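PDB 3PVZ: UDP-N-acetylglucosamine 4,6-dehydratase, which binds NAD and probably acts as a lyase that removes water from UDP-N-acetylglucosamine. Local coordinates for residues 126-131 with 172-177; 132-137 with 373-378. One frame throughout, in Å; residues are numbered along the deposited sequence.

Contact 1: 126-131 with 172-177; sequences RSEKDP and VNMMGA
Glu128, at the end of the 3-10 segment 126-128, faces Met174 at the first turn of helix 174-189, with their CA atoms 6.4 Å apart. The amide of Met174 N donates to Glu128 OE2 at 2.6 Å, with an N-H...O angle of 158°; the donor stands above the carboxylate, 60° out of its plane. The glutamate chain runs extended beyond CG, which carries the carboxylate to the start of the helix. The side chain of Glu128 crosses that of selenomethionine Met174 at about a right angle, Glu128 CD coming within 3.2 Å of Met174 CG. Glu128 OE2 also lies 3.2 Å from Asn173 CB, while the amide plane of Asn173 is turned 63° from the carboxylate. Asn173 is the N-cap: its OD1 accepts from Gly176 N at 3.0 Å, nearly in line with the C=O bond. Glu128 and Asn173 thus serve two different amides of the first turn, and the negative charge beside this helix end is probably favoured by the helix dipole. Lys123 and Lys179, both NAD-binding, lie close to Met175. Ser127 OG hydrogen-bonds to Glu70 OE1 of the second subunit, whereas Met174 packs on Leu134 of helix 131-154 and on Ile375, Val376 and Phe379 of helix 372-382.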
ATOM      1  N   ARG A 126      -9.415   4.340  10.940  1.00 53.10           N
ATOM      2  CA  ARG A 126     -10.288   5.072  10.033  0.50 54.75           C
ATOM      3  C   ARG A 126     -10.739   4.241   8.833  1.00 54.72           C
ATOM      4  O   ARG A 126     -11.641   4.627   8.115  1.00 55.65           O
ATOM      5  CB  ARG A 126      -9.548   6.318   9.536  0.50 55.52           C
ATOM      6  CG  ARG A 126      -8.214   6.017   8.801  0.50 55.21           C
ATOM      7  CD  ARG A 126      -7.036   6.811   9.400  0.50 56.51           C
ATOM      8  NE  ARG A 126      -6.155   5.995  10.234  0.50 56.34           N
ATOM      9  CZ  ARG A 126      -6.347   5.764  11.533  0.50 57.38           C
ATOM     10  NH1 ARG A 126      -7.376   6.314  12.160  0.50 59.45           N
ATOM     11  NH2 ARG A 126      -5.505   4.994  12.220  0.50 56.40           N
ATOM     12  N   SER A 127     -10.113   3.086   8.617  1.00 54.02           N
ATOM     13  CA  SER A 127     -10.542   2.208   7.539  1.00 53.83           C
ATOM     14  C   SER A 127     -11.943   1.670   7.828  1.00 54.90           C
ATOM     15  O   SER A 127     -12.526   0.959   7.020  1.00 55.51           O
ATOM     16  CB  SER A 127      -9.516   1.090   7.283  1.00 52.96           C
ATOM     17  OG  SER A 127      -8.350   1.626   6.643  1.00 50.66           O
ATOM     18  N   GLU A 128     -12.480   2.044   8.980  1.00 55.51           N
ATOM     19  CA  GLU A 128     -13.877   1.849   9.327  1.00 56.75           C
ATOM     20  C   GLU A 128     -14.893   2.775   8.694  1.00 56.63           C
ATOM     21  O   GLU A 128     -16.083   2.521   8.836  1.00 57.66           O
ATOM     22  CB  GLU A 128     -14.045   2.135  10.813  1.00 58.16           C
ATOM     23  CG  GLU A 128     -14.114   0.959  11.644  1.00 59.92           C
ATOM     24  CD  GLU A 128     -14.339   1.361  13.078  1.00 62.70           C
ATOM     25  OE1 GLU A 128     -15.377   2.009  13.347  1.00 64.42           O
ATOM     26  OE2 GLU A 128     -13.477   1.012  13.911  1.00 64.63           O
ATOM     27  N   LYS A 129     -14.441   3.893   8.132  1.00 55.58           N
ATOM     28  CA  LYS A 129     -15.333   4.974   7.657  1.00 55.59           C
ATOM     29  C   LYS A 129     -16.557   4.453   6.972  1.00 54.11           C
ATOM     30  O   LYS A 129     -17.669   4.844   7.269  1.00 55.08           O
ATOM     31  CB  LYS A 129     -14.630   5.813   6.573  1.00 56.16           C
ATOM     32  CG  LYS A 129     -13.756   6.961   7.073  1.00 56.62           C
ATOM     33  CD  LYS A 129     -12.965   7.659   5.930  1.00 55.11           C
ATOM     34  CE  LYS A 129     -12.506   6.773   4.781  1.00 54.17           C
ATOM     35  NZ  LYS A 129     -13.557   6.562   3.657  1.00 53.34           N
ATOM     36  N   ASP A 130     -16.302   3.604   5.988  1.00 51.12           N
ATOM     37  CA  ASP A 130     -17.278   3.292   4.971  1.00 50.20           C
ATOM     38  C   ASP A 130     -17.403   1.795   4.861  1.00 48.14           C
ATOM     39  O   ASP A 130     -16.548   1.083   5.300  1.00 46.72           O
ATOM     40  CB  ASP A 130     -16.855   3.917   3.642  1.00 49.57           C
ATOM     41  CG  ASP A 130     -15.609   3.272   3.058  1.00 47.49           C
ATOM     42  OD1 ASP A 130     -14.483   3.696   3.387  1.00 45.51           O
ATOM     43  OD2 ASP A 130     -15.759   2.347   2.240  1.00 47.16           O
ATOM     44  N   PRO A 131     -18.502   1.317   4.298  1.00 48.19           N
ATOM     45  CA  PRO A 131     -18.653  -0.116   4.333  1.00 47.42           C
ATOM     46  C   PRO A 131     -17.725  -0.858   3.343  1.00 45.64           C
ATOM     47  O   PRO A 131     -17.548  -2.059   3.465  1.00 44.69           O
ATOM     48  CB  PRO A 131     -20.140  -0.320   4.001  1.00 48.77           C
ATOM     49  CG  PRO A 131     -20.616   0.940   3.359  1.00 49.18           C
ATOM     50  CD  PRO A 131     -19.629   2.011   3.644  1.00 49.51           C
ATOM     51  N   VAL A 172     -12.411  -1.990  20.925  1.00 58.01           N
ATOM     52  CA  VAL A 172     -13.243  -0.805  21.046  1.00 58.72           C
ATOM     53  C   VAL A 172     -13.625  -0.237  19.663  1.00 58.05           C
ATOM     54  O   VAL A 172     -14.553   0.557  19.553  1.00 59.55           O
ATOM     55  CB  VAL A 172     -12.529   0.261  21.951  1.00 59.29           C
ATOM     56  CG1 VAL A 172     -12.504  -0.212  23.417  1.00 59.53           C
ATOM     57  CG2 VAL A 172     -11.086   0.571  21.462  1.00 57.67           C
ATOM     58  N   ASN A 173     -12.938  -0.682  18.612  1.00 55.94           N
ATOM     59  CA  ASN A 173     -13.213  -0.260  17.232  1.00 55.11           C
ATOM     60  C   ASN A 173     -13.267  -1.496  16.293  1.00 53.22           C
ATOM     61  O   ASN A 173     -12.997  -2.599  16.741  1.00 52.71           O
ATOM     62  CB  ASN A 173     -12.168   0.759  16.806  1.00 54.36           C
ATOM     63  CG  ASN A 173     -10.756   0.254  16.992  1.00 54.89           C
ATOM     64  OD1 ASN A 173     -10.470  -0.921  16.758  1.00 55.97           O
ATOM     65  ND2 ASN A 173      -9.858   1.138  17.384  1.00 56.18           N
HETATM   66  N   MSE A 174     -13.643  -1.324  15.027  1.00 52.23           N
HETATM   67  CA  MSE A 174     -13.853  -2.462  14.099  1.00 51.32           C
HETATM   68  C   MSE A 174     -12.539  -3.151  13.693  1.00 49.24           C
HETATM   69  O   MSE A 174     -12.528  -4.334  13.361  1.00 48.94           O
HETATM   70  CB  MSE A 174     -14.615  -2.034  12.835  1.00 51.63           C
HETATM   71  CG  MSE A 174     -15.985  -1.382  13.078  1.00 53.53           C
HETATM   72 SE   MSE A 174     -17.157  -2.653  13.863  0.65 58.89          SE
HETATM   73  CE  MSE A 174     -17.631  -3.657  12.235  1.00 57.28           C
HETATM   74  N   MSE A 175     -11.459  -2.387  13.679  1.00 48.07           N
HETATM   75  CA  MSE A 175     -10.106  -2.900  13.489  1.00 47.53           C
HETATM   76  C   MSE A 175      -9.790  -4.021  14.457  1.00 46.31           C
HETATM   77  O   MSE A 175      -9.451  -5.143  14.066  1.00 45.21           O
HETATM   78  CB  MSE A 175      -9.097  -1.781  13.752  1.00 48.33           C
HETATM   79  CG  MSE A 175      -8.379  -1.331  12.593  1.00 51.45           C
HETATM   80 SE   MSE A 175      -7.237  -2.783  12.089  0.65 61.69          SE
HETATM   81  CE  MSE A 175      -6.149  -2.700  13.732  1.00 55.76           C
ATOM     82  N   GLY A 176      -9.888  -3.682  15.739  1.00 45.31           N
ATOM     83  CA  GLY A 176      -9.602  -4.605  16.803  1.00 43.88           C
ATOM     84  C   GLY A 176     -10.587  -5.731  16.790  1.00 43.24           C
ATOM     85  O   GLY A 176     -10.215  -6.865  17.056  1.00 43.41           O
ATOM     86  N   ALA A 177     -11.847  -5.447  16.485  1.00 43.34           N
ATOM     87  CA  ALA A 177     -12.819  -6.534  16.345  1.00 43.09           C
ATOM     88  C   ALA A 177     -12.402  -7.477  15.188  1.00 42.40           C
ATOM     89  O   ALA A 177     -12.513  -8.710  15.312  1.00 42.14           O
ATOM     90  CB  ALA A 177     -14.189  -6.002  16.127  1.00 44.31           C
TER

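Contact 2: 132-137 with 373-378; sequences FTLMRM and EEIVQL
Leu134 and Ile375 reach toward each other tip to tip from two helices, and this apolar meeting carries the contact. Both CA-CB bonds point at the opposing helix. The delta methyl of Ile375 does the touching: Ile375 CD1 is 4.0 Å from Leu134 CG and also 4.0 Å from Leu134 CD2, so it rests against the branch point and one methyl of the leucine. The isoleucine chain is extended toward its end (chi2 -169°), which projects CD1 across the gap. On the other side, a chi1 of -170° carries CG of Leu134 toward Ile375. Ile375 CD1 also approaches the backbone of the next residue, 4.4 Å from Met135 N. The selenomethionine side chain of Met135 starts out to one side of the line between the helices, and its tip then turns toward the 373-378 segment.

No hydrogen bond joins the segments. The nearest pair of CA atoms, Met135 and Ile375, is 8.3 Å apart, a spacing bridged by side chains; the three touching residues are all buried. A neighbouring helix extends the apolar cluster: Ile361 and Met364 of helix 351-367 pack on Met135. Away from this cluster, Arg136 NH1 hydrogen-bonds to Ala95 O and Ile68 O of the second subunit.

This is hydrophobic helix-to-helix packing, in which the C-terminal helix 372-382 is laid against the beginning of helix 131-154. The latter connects parallel strands 115-118 and 159-163 as the helix of a right-handed beta-alpha-beta crossover, the building unit of the NAD-binding Rossmann fold.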
ATOM      1  N   PHE A 132     -17.116  -0.144   2.404  1.00 44.33           N
ATOM      2  CA  PHE A 132     -16.346  -0.806   1.365  1.00 43.36           C
ATOM      3  C   PHE A 132     -14.928  -1.051   1.865  1.00 42.08           C
ATOM      4  O   PHE A 132     -14.435  -2.162   1.787  1.00 42.66           O
ATOM      5  CB  PHE A 132     -16.416   0.003   0.076  1.00 43.47           C
ATOM      6  CG  PHE A 132     -17.789   0.576  -0.189  1.00 45.15           C
ATOM      7  CD1 PHE A 132     -18.873  -0.268  -0.408  1.00 43.78           C
ATOM      8  CD2 PHE A 132     -18.004   1.951  -0.159  1.00 45.59           C
ATOM      9  CE1 PHE A 132     -20.153   0.251  -0.625  1.00 45.57           C
ATOM     10  CE2 PHE A 132     -19.272   2.472  -0.379  1.00 46.98           C
ATOM     11  CZ  PHE A 132     -20.347   1.613  -0.624  1.00 48.03           C
ATOM     12  N   THR A 133     -14.308  -0.047   2.449  1.00 41.81           N
ATOM     13  CA  THR A 133     -13.024  -0.236   3.101  1.00 41.21           C
ATOM     14  C   THR A 133     -13.110  -1.252   4.250  1.00 40.90           C
ATOM     15  O   THR A 133     -12.211  -2.075   4.421  1.00 40.42           O
ATOM     16  CB  THR A 133     -12.448   1.094   3.604  1.00 41.02           C
ATOM     17  OG1 THR A 133     -12.520   2.079   2.562  1.00 42.74           O
ATOM     18  CG2 THR A 133     -11.012   0.914   3.986  1.00 40.94           C
ATOM     19  N   LEU A 134     -14.214  -1.230   4.986  1.00 41.94           N
ATOM     20  CA  LEU A 134     -14.441  -2.143   6.096  1.00 41.82           C
ATOM     21  C   LEU A 134     -14.511  -3.579   5.625  1.00 41.01           C
ATOM     22  O   LEU A 134     -14.020  -4.473   6.285  1.00 41.50           O
ATOM     23  CB  LEU A 134     -15.753  -1.762   6.782  1.00 43.67           C
ATOM     24  CG  LEU A 134     -16.179  -2.363   8.123  1.00 44.26           C
ATOM     25  CD1 LEU A 134     -15.070  -2.295   9.171  1.00 43.20           C
ATOM     26  CD2 LEU A 134     -17.425  -1.643   8.634  1.00 45.23           C
HETATM   27  N   MSE A 135     -15.152  -3.808   4.490  1.00 41.47           N
HETATM   28  CA  MSE A 135     -15.246  -5.157   3.931  1.00 40.62           C
HETATM   29  C   MSE A 135     -13.861  -5.590   3.494  1.00 39.07           C
HETATM   30  O   MSE A 135     -13.485  -6.717   3.720  1.00 37.91           O
HETATM   31  CB  MSE A 135     -16.198  -5.224   2.742  1.00 41.28           C
HETATM   32  CG  MSE A 135     -16.336  -6.560   2.073  1.00 40.03           C
HETATM   33 SE   MSE A 135     -17.015  -7.883   3.270  0.65 40.66          SE
HETATM   34  CE  MSE A 135     -18.928  -7.574   2.903  1.00 35.40           C
ATOM     35  N   ARG A 136     -13.090  -4.682   2.908  1.00 38.40           N
ATOM     36  CA  ARG A 136     -11.749  -5.039   2.497  1.00 37.37           C
ATOM     37  C   ARG A 136     -10.879  -5.446   3.696  1.00 36.45           C
ATOM     38  O   ARG A 136     -10.055  -6.314   3.594  1.00 34.74           O
ATOM     39  CB  ARG A 136     -11.076  -3.909   1.694  1.00 36.63           C
ATOM     40  CG  ARG A 136      -9.675  -4.294   1.304  1.00 35.47           C
ATOM     41  CD  ARG A 136      -8.953  -3.282   0.454  1.00 37.94           C
ATOM     42  NE  ARG A 136      -7.581  -3.738   0.275  1.00 36.05           N
ATOM     43  CZ  ARG A 136      -6.497  -2.964   0.316  1.00 36.64           C
ATOM     44  NH1 ARG A 136      -6.575  -1.667   0.545  1.00 40.02           N
ATOM     45  NH2 ARG A 136      -5.310  -3.496   0.201  1.00 37.77           N
HETATM   46  N   MSE A 137     -11.059  -4.770   4.811  1.00 37.54           N
HETATM   47  CA  MSE A 137     -10.293  -5.012   6.025  1.00 37.97           C
HETATM   48  C   MSE A 137     -10.641  -6.385   6.545  1.00 36.55           C
HETATM   49  O   MSE A 137      -9.811  -7.082   7.063  1.00 35.05           O
HETATM   50  CB  MSE A 137     -10.629  -3.894   7.077  1.00 39.97           C
HETATM   51  CG  MSE A 137     -10.563  -4.313   8.533  1.00 43.79           C
HETATM   52 SE   MSE A 137     -11.018  -2.899   9.821  0.65 55.60          SE
HETATM   53  CE  MSE A 137      -9.149  -2.210   9.665  1.00 37.65           C
ATOM     54  N   GLU A 373     -23.710  -0.804   9.039  1.00 58.24           N
ATOM     55  CA  GLU A 373     -24.406  -1.245  10.235  1.00 59.41           C
ATOM     56  C   GLU A 373     -24.777  -2.721  10.182  1.00 58.46           C
ATOM     57  O   GLU A 373     -24.917  -3.355  11.206  1.00 57.90           O
ATOM     58  CB  GLU A 373     -25.636  -0.353  10.482  1.00 62.16           C
ATOM     59  CG  GLU A 373     -25.245   1.035  11.035  1.00 65.46           C
ATOM     60  CD  GLU A 373     -24.730   0.973  12.491  1.00 69.34           C
ATOM     61  OE1 GLU A 373     -25.513   0.518  13.369  1.00 71.84           O
ATOM     62  OE2 GLU A 373     -23.551   1.364  12.750  1.00 69.31           O
ATOM     63  N   GLU A 374     -24.931  -3.268   8.986  1.00 57.84           N
ATOM     64  CA  GLU A 374     -25.086  -4.708   8.822  1.00 57.62           C
ATOM     65  C   GLU A 374     -23.837  -5.465   9.312  1.00 55.40           C
ATOM     66  O   GLU A 374     -23.945  -6.515   9.953  1.00 54.86           O
ATOM     67  CB  GLU A 374     -25.290  -5.005   7.346  1.00 58.48           C
ATOM     68  CG  GLU A 374     -26.111  -6.220   7.034  1.00 61.26           C
ATOM     69  CD  GLU A 374     -26.210  -6.449   5.548  1.00 63.29           C
ATOM     70  OE1 GLU A 374     -25.886  -5.509   4.777  1.00 63.59           O
ATOM     71  OE2 GLU A 374     -26.583  -7.582   5.158  1.00 65.89           O
ATOM     72  N   ILE A 375     -22.656  -4.931   8.999  1.00 53.59           N
ATOM     73  CA  ILE A 375     -21.400  -5.564   9.424  1.00 51.84           C
ATOM     74  C   ILE A 375     -21.248  -5.450  10.947  1.00 51.80           C
ATOM     75  O   ILE A 375     -20.967  -6.447  11.622  1.00 50.53           O
ATOM     76  CB  ILE A 375     -20.152  -4.958   8.726  1.00 51.34           C
ATOM     77  CG1 ILE A 375     -20.314  -4.945   7.199  1.00 50.75           C
ATOM     78  CG2 ILE A 375     -18.886  -5.756   9.104  1.00 48.24           C
ATOM     79  CD1 ILE A 375     -19.049  -4.614   6.442  1.00 49.23           C
ATOM     80  N   VAL A 376     -21.490  -4.245  11.480  1.00 52.44           N
ATOM     81  CA  VAL A 376     -21.480  -4.011  12.930  1.00 52.45           C
ATOM     82  C   VAL A 376     -22.400  -4.984  13.647  1.00 53.64           C
ATOM     83  O   VAL A 376     -22.030  -5.543  14.672  1.00 53.76           O
ATOM     84  CB  VAL A 376     -21.881  -2.581  13.315  1.00 53.09           C
ATOM     85  CG1 VAL A 376     -21.999  -2.454  14.838  1.00 52.17           C
ATOM     86  CG2 VAL A 376     -20.867  -1.571  12.779  1.00 51.87           C
ATOM     87  N   GLN A 377     -23.582  -5.214  13.100  1.00 54.89           N
ATOM     88  CA  GLN A 377     -24.516  -6.150  13.723  1.00 56.32           C
ATOM     89  C   GLN A 377     -23.986  -7.576  13.731  1.00 54.88           C
ATOM     90  O   GLN A 377     -24.138  -8.300  14.705  1.00 55.16           O
ATOM     91  CB  GLN A 377     -25.869  -6.101  13.030  1.00 57.63           C
ATOM     92  CG  GLN A 377     -26.647  -4.844  13.349  1.00 62.45           C
ATOM     93  CD  GLN A 377     -26.911  -4.675  14.849  1.00 66.20           C
ATOM     94  OE1 GLN A 377     -27.425  -5.583  15.514  1.00 68.35           O
ATOM     95  NE2 GLN A 377     -26.538  -3.514  15.385  1.00 67.33           N
ATOM     96  N   LEU A 378     -23.370  -7.987  12.639  1.00 53.66           N
ATOM     97  CA  LEU A 378     -22.716  -9.269  12.606  1.00 52.51           C
ATOM     98  C   LEU A 378     -21.562  -9.315  13.633  1.00 51.51           C
ATOM     99  O   LEU A 378     -21.411 -10.290  14.348  1.00 50.70           O
ATOM    100  CB  LEU A 378     -22.217  -9.545  11.192  1.00 51.80           C
ATOM    101  CG  LEU A 378     -21.372 -10.774  10.943  1.00 49.37           C
ATOM    102  CD1 LEU A 378     -22.188 -12.023  11.222  1.00 50.90           C
ATOM    103  CD2 LEU A 378     -20.905 -10.688   9.496  1.00 47.25           C
TER

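Overall arrangement
From the N terminus, the chain leaves strand 115-118, passes through 126-131 and runs directly into helix 131-154, whose first turns supply 132-137. Contact 1 closes a loop with 40 residues between its segments, containing most of that helix and strand 159-163, when the chain reaches helix 174-189. Contact 2 closes much later, at helix 372-382, with 235 residues between its segments. The two closures cross because 172-177 falls between 132-137 and 373-378. Their centres are about 8 Å apart, and Ser127 O lies 3.4 Å from Thr133 CG2. Together they tie two helices of the Rossmann domain to the C-terminal helix, beside the second subunit.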